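Local coordinates for trichothecene 3-O-acetyltransferase (Gibberella zeae, PDB 2RKV), which transfers an acetyl group from acetyl-coenzyme A to the 3-hydroxyl of trichothecene mycotoxins such as T-2 toxin, as a BAHD-superfamily enzyme, at residues W231-F236 with E422-L427; S274-E279 with D431-R436. One frame throughout, in Å; residues are numbered along the deposited sequence.

Interaction 1 (W231-F236 with E422-L427); sequences WAFFTF and EFCAAL
Phe233 and Cys424 meet on one face of an antiparallel strand pair within the mixed sheet that adjoins the coenzyme A and T-2 toxin sites of this BAHD acyltransferase. The segment axes approach to 4.6 Å, and six backbone hydrogen bonds join the hydrogen-bonded pairs Ala232–Leu427, Phe234–Ala425 and Phe236–Phe423. The straightest runs from Leu427 N to Ala232 O, 2.9 Å with 174° at the hydrogen.

Packing is tightest around the Phe233 ring. Cys424 SG stands 3.5 Å above the ring plane, displaced toward the rim, in a sulfur-aromatic contact; with SG anti to its own backbone N (chi1 178°), the thiol reaches over that face. Ala426 CB comes to the edge instead, 3.6 Å from Phe233 CE2. Beyond it, the Trp231 ring presents an edge to Ala426 O, while its NE1 is bonded to Glu406 O.

On the reverse face the side-chain contacts are longer: Phe236 CE1 meets Ala425 CB, and Phe234 CE1 lies 4.1 Å from Leu427 CD2, the latter two side chains crossing nearly at right angles. Helices 261-277 and 431-439 cover this face. Thr235 and Glu422, both partly exposed, form the looser side, with little side-chain contact between them: Thr235 CG2 stops 4.5 Å short of Glu422 OE1, whereas Glu422 CG rests 3.6 Å from Phe236 O.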
loop_
_atom_site.group_PDB
_atom_site.type_symbol
_atom_site.label_atom_id
_atom_site.label_comp_id
_atom_site.label_asym_id
_atom_site.label_seq_id
_atom_site.Cartn_x
_atom_site.Cartn_y
_atom_site.Cartn_z
ATOM N N TRP A 231 -10.536 -11.291 4.404
ATOM C CA TRP A 231 -10.365 -9.837 4.336
ATOM C C TRP A 231 -11.691 -9.160 4.687
ATOM O O TRP A 231 -12.762 -9.655 4.332
ATOM C CB TRP A 231 -9.992 -9.422 2.907
ATOM C CG TRP A 231 -8.538 -9.515 2.560
ATOM C CD1 TRP A 231 -7.940 -10.439 1.749
ATOM C CD2 TRP A 231 -7.502 -8.627 2.995
ATOM N NE1 TRP A 231 -6.591 -10.191 1.669
ATOM C CE2 TRP A 231 -6.296 -9.075 2.414
ATOM C CE3 TRP A 231 -7.480 -7.484 3.814
ATOM C CZ2 TRP A 231 -5.069 -8.434 2.640
ATOM C CZ3 TRP A 231 -6.259 -6.844 4.045
ATOM C CH2 TRP A 231 -5.070 -7.326 3.456
ATOM N N ALA A 232 -11.621 -8.006 5.345
ATOM C CA ALA A 232 -12.796 -7.175 5.565
ATOM C C ALA A 232 -12.413 -5.710 5.722
ATOM O O ALA A 232 -11.373 -5.392 6.319
ATOM C CB ALA A 232 -13.572 -7.637 6.800
ATOM N N PHE A 233 -13.255 -4.820 5.218
ATOM C CA PHE A 233 -13.146 -3.426 5.508
ATOM C C PHE A 233 -13.962 -3.142 6.753
ATOM O O PHE A 233 -15.013 -3.689 6.946
ATOM C CB PHE A 233 -13.784 -2.564 4.430
ATOM C CG PHE A 233 -12.991 -2.434 3.126
ATOM C CD1 PHE A 233 -13.649 -2.183 1.958
ATOM C CD2 PHE A 233 -11.629 -2.571 3.077
ATOM C CE1 PHE A 233 -12.992 -2.071 0.784
ATOM C CE2 PHE A 233 -10.979 -2.434 1.906
ATOM C CZ PHE A 233 -11.656 -2.199 0.766
ATOM N N PHE A 234 -13.424 -2.213 7.526
ATOM C CA PHE A 234 -14.099 -1.595 8.664
ATOM C C PHE A 234 -14.020 -0.084 8.528
ATOM O O PHE A 234 -12.988 0.413 8.236
ATOM C CB PHE A 234 -13.394 -1.998 9.969
ATOM C CG PHE A 234 -13.474 -3.464 10.274
ATOM C CD1 PHE A 234 -12.525 -4.342 9.843
ATOM C CD2 PHE A 234 -14.497 -3.951 11.044
ATOM C CE1 PHE A 234 -12.623 -5.645 10.140
ATOM C CE2 PHE A 234 -14.586 -5.274 11.346
ATOM C CZ PHE A 234 -13.692 -6.121 10.880
ATOM N N THR A 235 -15.067 0.645 8.731
ATOM C CA THR A 235 -15.030 2.099 8.662
ATOM C C THR A 235 -15.038 2.718 10.058
ATOM O O THR A 235 -15.553 2.152 10.956
ATOM C CB THR A 235 -16.217 2.633 7.841
ATOM O OG1 THR A 235 -17.446 2.252 8.470
ATOM C CG2 THR A 235 -16.286 1.939 6.489
ATOM N N PHE A 236 -14.390 3.840 10.110
ATOM C CA PHE A 236 -14.306 4.646 11.296
ATOM C C PHE A 236 -14.740 6.054 10.930
ATOM O O PHE A 236 -14.154 6.686 10.128
ATOM C CB PHE A 236 -12.862 4.654 11.862
ATOM C CG PHE A 236 -12.368 3.303 12.304
ATOM C CD1 PHE A 236 -11.889 2.392 11.407
ATOM C CD2 PHE A 236 -12.391 2.951 13.605
ATOM C CE1 PHE A 236 -11.465 1.190 11.808
ATOM C CE2 PHE A 236 -11.973 1.730 13.991
ATOM C CZ PHE A 236 -11.516 0.856 13.091
ATOM N N GLU A 422 -13.418 10.350 7.256
ATOM C CA GLU A 422 -13.722 8.934 7.444
ATOM C C GLU A 422 -12.541 8.058 7.033
ATOM O O GLU A 422 -11.956 8.238 5.949
ATOM C CB GLU A 422 -14.978 8.540 6.660
ATOM C CG GLU A 422 -15.356 7.071 6.766
ATOM C CD GLU A 422 -16.522 6.718 5.863
ATOM O OE1 GLU A 422 -16.287 6.086 4.811
ATOM O OE2 GLU A 422 -17.669 7.081 6.201
ATOM N N PHE A 423 -12.181 7.129 7.920
ATOM C CA PHE A 423 -11.154 6.133 7.633
ATOM C C PHE A 423 -11.779 4.800 7.253
ATOM O O PHE A 423 -12.861 4.437 7.735
ATOM C CB PHE A 423 -10.242 5.905 8.840
ATOM C CG PHE A 423 -9.022 6.795 8.876
ATOM C CD1 PHE A 423 -9.148 8.190 8.924
ATOM C CD2 PHE A 423 -7.743 6.238 8.915
ATOM C CE1 PHE A 423 -8.010 9.008 8.982
ATOM C CE2 PHE A 423 -6.601 7.053 8.973
ATOM C CZ PHE A 423 -6.740 8.435 9.002
ATOM N N CYS A 424 -11.068 4.063 6.409
ATOM C CA CYS A 424 -11.445 2.696 6.079
ATOM C C CYS A 424 -10.220 1.812 6.241
ATOM O O CYS A 424 -9.204 2.015 5.565
ATOM C CB CYS A 424 -11.971 2.607 4.649
ATOM S SG CYS A 424 -12.403 0.913 4.152
ATOM N N ALA A 425 -10.302 0.858 7.163
ATOM C CA ALA A 425 -9.210 -0.084 7.389
ATOM C C ALA A 425 -9.524 -1.449 6.784
ATOM O O ALA A 425 -10.595 -2.012 7.039
ATOM C CB ALA A 425 -8.904 -0.214 8.899
ATOM N N ALA A 426 -8.598 -1.969 5.978
ATOM C CA ALA A 426 -8.687 -3.350 5.485
ATOM C C ALA A 426 -7.875 -4.282 6.380
ATOM O O ALA A 426 -6.670 -4.101 6.539
ATOM C CB ALA A 426 -8.200 -3.439 4.042
ATOM N N LEU A 427 -8.551 -5.261 6.978
ATOM C CA LEU A 427 -7.895 -6.219 7.879
ATOM C C LEU A 427 -7.977 -7.629 7.325
ATOM O O LEU A 427 -9.046 -8.045 6.868
ATOM C CB LEU A 427 -8.562 -6.196 9.262
ATOM C CG LEU A 427 -8.091 -5.124 10.252
ATOM C CD1 LEU A 427 -8.340 -3.700 9.766
ATOM C CD2 LEU A 427 -8.770 -5.343 11.584
#

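Interaction 2 (S274-E279 with D431-R436); sequences SRVRLE and DEDMDR
Arg277 and Asp433 form the salt bridge that joins helix 261-277 to the first turn of helix 431-439. Arg277 NE donates to Asp433 OD2 over 3.0 Å, nearly straight at 171°. The acceptor lies in the guanidinium plane, but the donor approaches from above the carboxylate, 44° out of its plane, and the two flat groups are not coplanar. The Arg277 chain is extended from CG to NE, which carries its tip across to Asp433 although its CB points away.

Alongside this polar pair, Val276 CB packs 3.9 Å from Arg436 CB. Farther out, Glu279 CB sits 3.4 Å above one face of the Arg436 guanidinium, offset toward its rim; the contact is made by the methylene, since the chain bends at chi2 (-54°) and leads the carboxylate elsewhere.

Two waters lie in the next shell. One donates to Val276 O and to Asp433 OD1, the latter over 2.7 Å, and accepts from Arg436 NH1; the other bridges Arg277 NH2 and Asp433 OD2. Glu432 OE2 steadies Arg436 by accepting from NH1 through its anti lone pair, at 3.2 Å. Around them, Arg277 NH1 and NH2 are bonded to Ser374 O and Ser410 OG, and Arg280 NE forms a salt bridge with Asp433 OD1.

With an arginine on each carboxylate oxygen and a water donating to each, buried Asp433 probably stays ionised, its charge offsetting the close approach of Arg277 and Arg280.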
loop_
_atom_site.group_PDB
_atom_site.type_symbol
_atom_site.label_atom_id
_atom_site.label_comp_id
_atom_site.label_asym_id
_atom_site.label_seq_id
_atom_site.Cartn_x
_atom_site.Cartn_y
_atom_site.Cartn_z
ATOM N N SER A 274 -4.749 -7.771 19.703
ATOM C CA SER A 274 -4.078 -8.440 20.814
ATOM C C SER A 274 -5.102 -8.936 21.826
ATOM O O SER A 274 -5.020 -10.080 22.276
ATOM C CB SER A 274 -3.031 -7.532 21.462
ATOM O OG SER A 274 -2.009 -7.219 20.526
ATOM N N ARG A 275 -6.079 -8.087 22.142
ATOM C CA ARG A 275 -7.184 -8.451 23.036
ATOM C C ARG A 275 -7.919 -9.722 22.578
ATOM O O ARG A 275 -8.053 -10.665 23.360
ATOM C CB ARG A 275 -8.168 -7.288 23.195
ATOM C CG ARG A 275 -9.388 -7.610 24.076
ATOM C CD ARG A 275 -10.230 -6.368 24.383
ATOM N NE ARG A 275 -10.838 -5.790 23.180
ATOM C CZ ARG A 275 -10.382 -4.709 22.547
ATOM N NH1 ARG A 275 -11.002 -4.265 21.456
ATOM N NH2 ARG A 275 -9.302 -4.072 22.993
ATOM N N VAL A 276 -8.388 -9.759 21.326
ATOM C CA VAL A 276 -9.116 -10.954 20.855
ATOM C C VAL A 276 -8.209 -12.187 20.777
ATOM O O VAL A 276 -8.669 -13.314 20.985
ATOM C CB VAL A 276 -9.902 -10.748 19.522
ATOM C CG1 VAL A 276 -10.849 -9.552 19.626
ATOM C CG2 VAL A 276 -8.957 -10.601 18.346
ATOM N N ARG A 277 -6.926 -11.968 20.499
ATOM C CA ARG A 277 -5.966 -13.063 20.409
ATOM C C ARG A 277 -5.708 -13.735 21.763
ATOM O O ARG A 277 -5.292 -14.891 21.805
ATOM C CB ARG A 277 -4.663 -12.610 19.747
ATOM C CG ARG A 277 -4.820 -12.486 18.236
ATOM C CD ARG A 277 -3.703 -11.723 17.565
ATOM N NE ARG A 277 -3.869 -11.801 16.113
ATOM C CZ ARG A 277 -3.086 -11.206 15.220
ATOM N NH1 ARG A 277 -2.065 -10.446 15.607
ATOM N NH2 ARG A 277 -3.339 -11.371 13.927
ATOM N N LEU A 278 -5.963 -13.007 22.851
ATOM C CA LEU A 278 -5.866 -13.562 24.205
ATOM C C LEU A 278 -6.779 -14.768 24.393
ATOM O O LEU A 278 -6.539 -15.606 25.271
ATOM C CB LEU A 278 -6.211 -12.503 25.253
ATOM C CG LEU A 278 -5.147 -11.456 25.578
ATOM C CD1 LEU A 278 -5.778 -10.326 26.376
ATOM C CD2 LEU A 278 -3.969 -12.072 26.334
ATOM N N GLU A 279 -7.825 -14.847 23.572
ATOM C CA GLU A 279 -8.763 -15.969 23.613
ATOM C C GLU A 279 -8.189 -17.263 23.031
ATOM O O GLU A 279 -8.762 -18.337 23.229
ATOM C CB GLU A 279 -10.084 -15.600 22.932
ATOM C CG GLU A 279 -10.812 -14.419 23.568
ATOM C CD GLU A 279 -11.052 -14.599 25.065
ATOM O OE1 GLU A 279 -11.571 -15.664 25.466
ATOM O OE2 GLU A 279 -10.722 -13.674 25.841
ATOM N N ASP A 431 -9.981 -16.677 10.794
ATOM C CA ASP A 431 -11.417 -16.640 11.069
ATOM C C ASP A 431 -11.759 -16.422 12.542
ATOM O O ASP A 431 -12.640 -15.624 12.868
ATOM C CB ASP A 431 -12.094 -17.914 10.562
ATOM C CG ASP A 431 -12.193 -17.969 9.045
ATOM O OD1 ASP A 431 -11.897 -16.960 8.366
ATOM O OD2 ASP A 431 -12.579 -19.042 8.527
ATOM N N GLU A 432 -11.067 -17.119 13.436
ATOM C CA GLU A 432 -11.437 -17.022 14.847
ATOM C C GLU A 432 -11.162 -15.636 15.436
ATOM O O GLU A 432 -11.927 -15.162 16.266
ATOM C CB GLU A 432 -10.844 -18.156 15.692
ATOM C CG GLU A 432 -9.339 -18.223 15.779
ATOM C CD GLU A 432 -8.878 -19.481 16.493
ATOM O OE1 GLU A 432 -8.275 -20.344 15.829
ATOM O OE2 GLU A 432 -9.136 -19.614 17.709
ATOM N N ASP A 433 -10.087 -14.995 14.966
ATOM C CA ASP A 433 -9.785 -13.597 15.293
ATOM C C ASP A 433 -10.799 -12.632 14.686
ATOM O O ASP A 433 -11.311 -11.748 15.371
ATOM C CB ASP A 433 -8.384 -13.227 14.800
ATOM C CG ASP A 433 -7.280 -13.840 15.641
ATOM O OD1 ASP A 433 -7.576 -14.509 16.660
ATOM O OD2 ASP A 433 -6.105 -13.655 15.275
ATOM N N MET A 434 -11.080 -12.795 13.395
ATOM C CA MET A 434 -12.053 -11.937 12.725
ATOM C C MET A 434 -13.436 -12.008 13.376
ATOM O O MET A 434 -14.068 -10.974 13.604
ATOM C CB MET A 434 -12.137 -12.264 11.230
ATOM C CG MET A 434 -12.998 -11.288 10.438
ATOM S SD MET A 434 -12.182 -9.689 10.180
ATOM C CE MET A 434 -11.074 -10.113 8.835
ATOM N N ASP A 435 -13.893 -13.226 13.678
ATOM C CA ASP A 435 -15.216 -13.420 14.280
ATOM C C ASP A 435 -15.304 -12.773 15.657
ATOM O O ASP A 435 -16.289 -12.094 15.964
ATOM C CB ASP A 435 -15.573 -14.910 14.371
ATOM C CG ASP A 435 -15.781 -15.555 13.010
ATOM O OD1 ASP A 435 -16.136 -14.845 12.041
ATOM O OD2 ASP A 435 -15.582 -16.785 12.914
ATOM N N ARG A 436 -14.270 -12.971 16.473
ATOM C CA ARG A 436 -14.221 -12.385 17.815
ATOM C C ARG A 436 -14.130 -10.861 17.752
ATOM O O ARG A 436 -14.756 -10.159 18.552
ATOM C CB ARG A 436 -13.053 -12.951 18.619
ATOM C CG ARG A 436 -13.263 -14.398 19.048
ATOM C CD ARG A 436 -12.107 -14.916 19.880
ATOM N NE ARG A 436 -12.427 -16.227 20.446
ATOM C CZ ARG A 436 -11.747 -17.350 20.218
ATOM N NH1 ARG A 436 -10.665 -17.353 19.450
ATOM N NH2 ARG A 436 -12.146 -18.482 20.786
HETATM O O HOH W 1 -8.804 -15.226 18.963
HETATM O O HOH W 2 -5.306 -13.374 12.687
#

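In the fold
Strand 423-430 runs directly into helix 431-439, so the second segments of the two interactions lie on consecutive elements; the centres of the interactions are about 17 Å apart. Met434, on the side of the helix turned away from 274-279, packs on interaction 1: its CE lies 3.5 Å from Leu427 O, and its SD is 3.9 Å from Phe234 CZ. Helix 261-277, which supplies Arg277, also packs through Leu265 and Phe268 on Phe236. Interaction 1 is nearer the ligands: the side chain of Phe423 is about 7 Å from coenzyme A, and that of Trp231 about 7 Å from T-2 toxin. Trp231 also touches Leu411 and Tyr413, which line the toxin pocket. In interaction 2, the side chain of Arg277 is about 13 Å from the bound T-2 toxin.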